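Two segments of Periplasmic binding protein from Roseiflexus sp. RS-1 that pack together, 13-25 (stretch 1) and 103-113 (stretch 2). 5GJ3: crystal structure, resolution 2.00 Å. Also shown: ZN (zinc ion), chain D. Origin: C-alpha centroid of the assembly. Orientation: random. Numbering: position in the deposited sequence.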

ATOM      1  N   GLY A  13      -2.191  -7.197  -5.663  1.00 17.48           N
ATOM      2  CA  GLY A  13      -2.476  -5.890  -6.271  1.00 16.76           C
ATOM      3  C   GLY A  13      -1.299  -5.024  -6.663  1.00 16.53           C
ATOM      4  O   GLY A  13      -1.333  -4.394  -7.712  1.00 14.54           O
ATOM      5  N   ASP A  14      -0.237  -4.981  -5.837  1.00 18.36           N
ATOM      6  CA  ASP A  14       0.950  -4.196  -6.169  1.00 17.83           C
ATOM      7  C   ASP A  14       1.828  -4.759  -7.336  1.00 18.80           C
ATOM      8  O   ASP A  14       2.378  -4.002  -8.184  1.00 16.81           O
ATOM      9  CB  ASP A  14       1.801  -3.940  -4.902  1.00 21.85           C
ATOM     10  CG  ASP A  14       2.242  -5.226  -4.172  1.00 23.52           C
ATOM     11  OD1 ASP A  14       1.619  -6.312  -4.340  1.00 25.26           O
ATOM     12  OD2 ASP A  14       3.228  -5.147  -3.385  1.00 24.25           O
ATOM     13  N   ILE A  15       1.910  -6.093  -7.419  1.00 17.47           N
ATOM     14  CA  ILE A  15       2.535  -6.769  -8.576  1.00 15.69           C
ATOM     15  C   ILE A  15       1.753  -6.487  -9.872  1.00 15.80           C
ATOM     16  O   ILE A  15       2.339  -6.119 -10.902  1.00 17.66           O
ATOM     17  CB  ILE A  15       2.605  -8.274  -8.300  1.00 15.41           C
ATOM     18  CG1 ILE A  15       3.435  -8.488  -7.019  1.00 15.46           C
ATOM     19  CG2 ILE A  15       3.213  -8.982  -9.512  1.00 16.77           C
ATOM     20  CD1 ILE A  15       4.869  -7.962  -7.095  1.00 15.34           C
ATOM     21  N   THR A  16       0.435  -6.598  -9.802  1.00 15.16           N
ATOM     22  CA  THR A  16      -0.420  -6.267 -10.958  1.00 16.05           C
ATOM     23  C   THR A  16      -0.166  -4.829 -11.452  1.00 16.82           C
ATOM     24  O   THR A  16       0.074  -4.599 -12.630  1.00 16.91           O
ATOM     25  CB  THR A  16      -1.889  -6.442 -10.584  1.00 14.88           C
ATOM     26  OG1 THR A  16      -2.132  -7.798 -10.199  1.00 16.58           O
ATOM     27  CG2 THR A  16      -2.851  -6.002 -11.731  1.00 16.30           C
ATOM     28  N   GLU A  17      -0.156  -3.874 -10.528  1.00 17.02           N
ATOM     29  CA  GLU A  17       0.078  -2.471 -10.858  1.00 16.58           C
ATOM     30  C   GLU A  17       1.415  -2.321 -11.556  1.00 16.83           C
ATOM     31  O   GLU A  17       1.560  -1.556 -12.513  1.00 17.89           O
ATOM     32  CB  GLU A  17       0.052  -1.616  -9.591  1.00 17.59           C
ATOM     33  CG  GLU A  17       0.585  -0.212  -9.811  1.00 20.91           C
ATOM     34  CD  GLU A  17       0.221   0.771  -8.679  1.00 24.38           C
ATOM     35  OE1 GLU A  17      -0.562   0.446  -7.746  1.00 26.34           O
ATOM     36  OE2 GLU A  17       0.700   1.901  -8.753  1.00 25.31           O
ATOM     37  N   ILE A  18       2.406  -3.076 -11.091  1.00 17.19           N
ATOM     38  CA  ILE A  18       3.735  -2.962 -11.635  1.00 15.31           C
ATOM     39  C   ILE A  18       3.724  -3.577 -13.089  1.00 16.16           C
ATOM     40  O   ILE A  18       4.396  -3.060 -13.958  1.00 15.54           O
ATOM     41  CB  ILE A  18       4.772  -3.731 -10.765  1.00 16.86           C
ATOM     42  CG1 ILE A  18       5.106  -2.940  -9.481  1.00 16.97           C
ATOM     43  CG2 ILE A  18       6.039  -3.987 -11.591  1.00 14.63           C
ATOM     44  CD1 ILE A  18       5.857  -3.791  -8.462  1.00 19.10           C
ATOM     45  N   ILE A  19       2.994  -4.668 -13.330  1.00 15.79           N
ATOM     46  CA  ILE A  19       2.978  -5.278 -14.683  1.00 17.14           C
ATOM     47  C   ILE A  19       2.409  -4.230 -15.662  1.00 19.11           C
ATOM     48  O   ILE A  19       2.956  -4.049 -16.773  1.00 18.95           O
ATOM     49  CB  ILE A  19       2.130  -6.575 -14.722  1.00 16.57           C
ATOM     50  CG1 ILE A  19       2.807  -7.694 -13.882  1.00 15.17           C
ATOM     51  CG2 ILE A  19       1.895  -7.082 -16.157  1.00 16.06           C
ATOM     52  CD1 ILE A  19       1.811  -8.776 -13.445  1.00 16.37           C
ATOM     53  N   PHE A  20       1.299  -3.591 -15.251  1.00 17.87           N
ATOM     54  CA  PHE A  20       0.663  -2.551 -16.092  1.00 19.23           C
ATOM     55  C   PHE A  20       1.604  -1.348 -16.279  1.00 18.44           C
ATOM     56  O   PHE A  20       1.739  -0.858 -17.380  1.00 21.38           O
ATOM     57  CB  PHE A  20      -0.718  -2.125 -15.523  1.00 18.54           C
ATOM     58  CG  PHE A  20      -1.855  -3.066 -15.912  1.00 19.13           C
ATOM     59  CD1 PHE A  20      -2.579  -2.855 -17.086  1.00 19.16           C
ATOM     60  CD2 PHE A  20      -2.206  -4.127 -15.097  1.00 17.05           C
ATOM     61  CE1 PHE A  20      -3.594  -3.711 -17.452  1.00 20.21           C
ATOM     62  CE2 PHE A  20      -3.232  -4.985 -15.446  1.00 19.13           C
ATOM     63  CZ  PHE A  20      -3.925  -4.786 -16.640  1.00 21.05           C
ATOM     64  N   ALA A  21       2.340  -0.941 -15.243  1.00 18.56           N
ATOM     65  CA  ALA A  21       3.284   0.184 -15.365  1.00 18.71           C
ATOM     66  C   ALA A  21       4.449  -0.106 -16.274  1.00 21.36           C
ATOM     67  O   ALA A  21       5.080   0.831 -16.861  1.00 20.41           O
ATOM     68  CB  ALA A  21       3.785   0.624 -13.986  1.00 18.68           C
ATOM     69  N   LEU A  22       4.780  -1.392 -16.418  1.00 20.57           N
ATOM     70  CA  LEU A  22       5.873  -1.769 -17.317  1.00 21.53           C
ATOM     71  C   LEU A  22       5.401  -1.887 -18.783  1.00 23.72           C
ATOM     72  O   LEU A  22       6.208  -2.139 -19.694  1.00 27.33           O
ATOM     73  CB  LEU A  22       6.523  -3.107 -16.853  1.00 20.74           C
ATOM     74  CG  LEU A  22       7.405  -3.065 -15.613  1.00 20.81           C
ATOM     75  CD1 LEU A  22       7.684  -4.468 -15.029  1.00 20.00           C
ATOM     76  CD2 LEU A  22       8.722  -2.321 -15.878  1.00 21.99           C
ATOM     77  N   GLY A  23       4.106  -1.761 -19.014  1.00 22.29           N
ATOM     78  CA  GLY A  23       3.586  -1.863 -20.363  1.00 23.86           C
ATOM     79  C   GLY A  23       3.042  -3.230 -20.790  1.00 30.07           C
ATOM     80  O   GLY A  23       2.741  -3.411 -21.980  1.00 30.31           O
ATOM     81  N   MET A  24       2.848  -4.167 -19.843  1.00 25.27           N
ATOM     82  CA  MET A  24       2.592  -5.581 -20.175  1.00 23.12           C
ATOM     83  C   MET A  24       1.216  -6.003 -19.713  1.00 21.63           C
ATOM     84  O   MET A  24       0.900  -7.209 -19.588  1.00 19.62           O
ATOM     85  CB  MET A  24       3.640  -6.464 -19.517  1.00 28.32           C
ATOM     86  CG  MET A  24       5.066  -6.116 -19.911  1.00 30.95           C
ATOM     87  SD  MET A  24       5.422  -6.553 -21.625  1.00 36.60           S
ATOM     88  CE  MET A  24       5.474  -8.349 -21.579  1.00 33.60           C
ATOM     89  N   GLY A  25       0.383  -4.997 -19.434  1.00 19.56           N
ATOM     90  CA  GLY A  25      -0.933  -5.263 -18.919  1.00 20.17           C
ATOM     91  C   GLY A  25      -1.780  -6.090 -19.868  1.00 21.34           C
ATOM     92  O   GLY A  25      -2.611  -6.900 -19.419  1.00 21.23           O
TER
HETATM   93 ZN    ZN D 403       3.120  -6.788  -2.034  1.00 30.05          ZN
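Stretch 2, residues 103-113: QKIRFVAQALG

Stretch 2 lies across stretch 1 as a helix on a helix. Residues 103-111 continue a helix that begins earlier in the chain, and their axis passes 9.8 Å from that of the helix starting at Gly 13, with a signed crossing angle of -63°. The two N-to-C directions therefore share a general sense while diverging strongly. The CA pairs nearest each other are Ile 15 with Lys 104, Ile 18 with Ile 105, Ile 19 with Val 108, Leu 22 with Ala 109 and Met 24 with Leu 112; the tightest, Ile 18 CA to Ile 105 CA, spans 6.4 Å.

The main bump of stretch 2 is Val 108, which points toward stretch 1 in the t rotamer and enters a hollow lined by Ile 15, Ile 18, Ile 19 and Leu 22. Val 108 CG1 lies 3.7 Å from Ile 19 CG1 and 3.6 Å from Leu 22 CD1, Val 108 CG2 4.0 Å from Ile 15 CG2, and Val 108 CB 3.8 Å from Ile 18 CG2. A compact branched side chain thus meets four neighbors at van der Waals range.

Stretch 1 returns the fit with two bumps of its own. Ile 18 points toward stretch 2 and brings CD1 to 3.6 Å from Lys 104 CB, while its CG1 lies 4.2 Å from Ile 105 CG1. One turn on, Leu 22 reaches the backbone beside small Ala 109: Leu 22 CD1 is 3.9 Å from Ala 109 N and 4.2 Å from Ala 109 CB. Farther along, Leu 112 points toward stretch 1, its CD1 3.8 Å from Met 24 CB and 4.1 Å from Ile 19 CG2.

At the other end the contact turns polar. Lys 104 CD passes 4.3 Å from Ile 15 CD1, and Lys 104 NZ donates a hydrogen bond to Asp 14 OD2 at 2.6 Å, part of a salt bridge. Asp 14 OD2 also binds zinc at 2.1 Å, placing the ammonium and the metal on one carboxylate oxygen. Ile 15 CD1 also meets the edge of the Phe 107 ring, 4.4 Å from Phe 107 CE2.

Each helix ends in a Schellman motif, with Gly 23 and Gly 113 at positive phi. Past Gly 23, the backbone bond from Met 24 N to Ile 19 O, 3.1 Å, ties the chain back to the last turn, and Met 24 points toward stretch 2. Together the two stretches bury 548 Å², summed over both sides.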

ATOM      1  N   GLN A 103      12.953  -3.212  -5.860  1.00 19.92           N
ATOM      2  CA  GLN A 103      13.125  -4.656  -5.852  1.00 21.41           C
ATOM      3  C   GLN A 103      11.966  -5.374  -6.573  1.00 17.18           C
ATOM      4  O   GLN A 103      12.194  -6.269  -7.371  1.00 15.16           O
ATOM      5  CB  GLN A 103      13.217  -5.091  -4.400  1.00 23.46           C
ATOM      6  CG  GLN A 103      13.838  -6.424  -4.128  1.00 35.34           C
ATOM      7  CD  GLN A 103      13.867  -6.608  -2.620  1.00 44.69           C
ATOM      8  OE1 GLN A 103      13.220  -7.504  -2.077  1.00 45.76           O
ATOM      9  NE2 GLN A 103      14.523  -5.667  -1.927  1.00 45.16           N
ATOM     10  N   LYS A 104      10.723  -4.971  -6.309  1.00 16.42           N
ATOM     11  CA  LYS A 104       9.578  -5.633  -6.949  1.00 15.52           C
ATOM     12  C   LYS A 104       9.530  -5.343  -8.450  1.00 16.90           C
ATOM     13  O   LYS A 104       9.143  -6.228  -9.286  1.00 16.43           O
ATOM     14  CB  LYS A 104       8.259  -5.230  -6.268  1.00 16.51           C
ATOM     15  CG  LYS A 104       8.122  -5.846  -4.859  1.00 17.40           C
ATOM     16  CD  LYS A 104       6.778  -5.470  -4.197  1.00 19.52           C
ATOM     17  CE  LYS A 104       6.653  -4.031  -3.811  1.00 21.81           C
ATOM     18  NZ  LYS A 104       5.393  -3.707  -3.007  1.00 20.82           N
ATOM     19  N   ILE A 105       9.921  -4.112  -8.793  1.00 17.01           N
ATOM     20  CA  ILE A 105       9.956  -3.723 -10.218  1.00 18.82           C
ATOM     21  C   ILE A 105      10.962  -4.571 -10.989  1.00 17.53           C
ATOM     22  O   ILE A 105      10.609  -5.119 -12.046  1.00 18.38           O
ATOM     23  CB  ILE A 105      10.212  -2.208 -10.414  1.00 18.96           C
ATOM     24  CG1 ILE A 105       8.964  -1.407  -9.993  1.00 19.82           C
ATOM     25  CG2 ILE A 105      10.585  -1.888 -11.874  1.00 18.45           C
ATOM     26  CD1 ILE A 105       9.315   0.027  -9.657  1.00 20.86           C
ATOM     27  N   ARG A 106      12.188  -4.712 -10.448  1.00 16.94           N
ATOM     28  CA  ARG A 106      13.206  -5.575 -11.094  1.00 18.11           C
ATOM     29  C   ARG A 106      12.789  -7.040 -11.193  1.00 17.84           C
ATOM     30  O   ARG A 106      13.073  -7.724 -12.211  1.00 15.78           O
ATOM     31  CB  ARG A 106      14.579  -5.444 -10.398  1.00 20.16           C
ATOM     32  CG  ARG A 106      15.134  -4.017 -10.494  1.00 24.20           C
ATOM     33  CD  ARG A 106      16.514  -3.872  -9.828  1.00 30.47           C
ATOM     34  NE  ARG A 106      17.167  -2.720 -10.428  1.00 37.90           N
ATOM     35  CZ  ARG A 106      17.463  -1.572  -9.802  1.00 42.07           C
ATOM     36  NH1 ARG A 106      17.228  -1.413  -8.499  1.00 42.74           N
ATOM     37  NH2 ARG A 106      18.053  -0.580 -10.479  1.00 39.33           N
ATOM     38  N   PHE A 107      12.101  -7.528 -10.148  1.00 15.95           N
ATOM     39  CA  PHE A 107      11.611  -8.910 -10.121  1.00 14.98           C
ATOM     40  C   PHE A 107      10.597  -9.168 -11.264  1.00 15.12           C
ATOM     41  O   PHE A 107      10.731 -10.145 -12.027  1.00 15.03           O
ATOM     42  CB  PHE A 107      11.009  -9.219  -8.750  1.00 14.67           C
ATOM     43  CG  PHE A 107       9.980 -10.330  -8.747  1.00 14.69           C
ATOM     44  CD1 PHE A 107      10.387 -11.672  -8.778  1.00 13.74           C
ATOM     45  CD2 PHE A 107       8.616 -10.029  -8.602  1.00 13.29           C
ATOM     46  CE1 PHE A 107       9.431 -12.726  -8.700  1.00 13.74           C
ATOM     47  CE2 PHE A 107       7.664 -11.043  -8.501  1.00 14.73           C
ATOM     48  CZ  PHE A 107       8.065 -12.432  -8.553  1.00 13.89           C
ATOM     49  N   VAL A 108       9.633  -8.279 -11.405  1.00 14.36           N
ATOM     50  CA  VAL A 108       8.611  -8.443 -12.451  1.00 15.11           C
ATOM     51  C   VAL A 108       9.277  -8.289 -13.826  1.00 15.30           C
ATOM     52  O   VAL A 108       8.993  -9.083 -14.777  1.00 16.41           O
ATOM     53  CB  VAL A 108       7.444  -7.455 -12.298  1.00 15.89           C
ATOM     54  CG1 VAL A 108       6.476  -7.556 -13.507  1.00 16.44           C
ATOM     55  CG2 VAL A 108       6.651  -7.720 -10.999  1.00 16.89           C
ATOM     56  N   ALA A 109      10.149  -7.293 -13.953  1.00 14.94           N
ATOM     57  CA  ALA A 109      10.798  -7.065 -15.260  1.00 17.87           C
ATOM     58  C   ALA A 109      11.601  -8.277 -15.741  1.00 18.72           C
ATOM     59  O   ALA A 109      11.567  -8.597 -16.959  1.00 19.30           O
ATOM     60  CB  ALA A 109      11.683  -5.815 -15.268  1.00 17.21           C
ATOM     61  N   GLN A 110      12.325  -8.922 -14.819  1.00 18.08           N
ATOM     62  CA  GLN A 110      13.106 -10.111 -15.173  1.00 18.75           C
ATOM     63  C   GLN A 110      12.188 -11.249 -15.599  1.00 19.50           C
ATOM     64  O   GLN A 110      12.480 -11.860 -16.606  1.00 20.22           O
ATOM     65  CB  GLN A 110      14.094 -10.600 -14.074  1.00 21.25           C
ATOM     66  CG  GLN A 110      15.011 -11.758 -14.563  1.00 22.76           C
ATOM     67  CD  GLN A 110      16.177 -12.146 -13.634  1.00 28.26           C
ATOM     68  OE1 GLN A 110      16.620 -11.340 -12.843  1.00 31.87           O
ATOM     69  NE2 GLN A 110      16.705 -13.405 -13.754  1.00 29.16           N
ATOM     70  N   ALA A 111      11.088 -11.507 -14.866  1.00 17.35           N
ATOM     71  CA  ALA A 111      10.124 -12.585 -15.207  1.00 16.85           C
ATOM     72  C   ALA A 111       9.481 -12.385 -16.575  1.00 18.89           C
ATOM     73  O   ALA A 111       9.074 -13.371 -17.266  1.00 17.86           O
ATOM     74  CB  ALA A 111       9.022 -12.707 -14.152  1.00 17.69           C
ATOM     75  N   LEU A 112       9.352 -11.114 -16.953  1.00 17.14           N
ATOM     76  CA  LEU A 112       8.711 -10.769 -18.211  1.00 19.44           C
ATOM     77  C   LEU A 112       9.711 -10.566 -19.325  1.00 19.74           C
ATOM     78  O   LEU A 112       9.286 -10.276 -20.456  1.00 22.01           O
ATOM     79  CB  LEU A 112       7.802  -9.505 -18.051  1.00 18.57           C
ATOM     80  CG  LEU A 112       6.609  -9.690 -17.108  1.00 21.00           C
ATOM     81  CD1 LEU A 112       5.587  -8.550 -17.039  1.00 19.38           C
ATOM     82  CD2 LEU A 112       5.891 -10.994 -17.393  1.00 23.28           C
ATOM     83  N   GLY A 113      11.022 -10.646 -19.007  1.00 20.89           N
ATOM     84  CA  GLY A 113      12.088 -10.582 -20.022  1.00 21.77           C
ATOM     85  C   GLY A 113      12.281  -9.158 -20.587  1.00 26.56           C
ATOM     86  O   GLY A 113      12.590  -8.986 -21.800  1.00 21.29           O
TER
HETATM   87  O   HOH W   1       1.442  -7.618  -1.491  1.00 25.31           O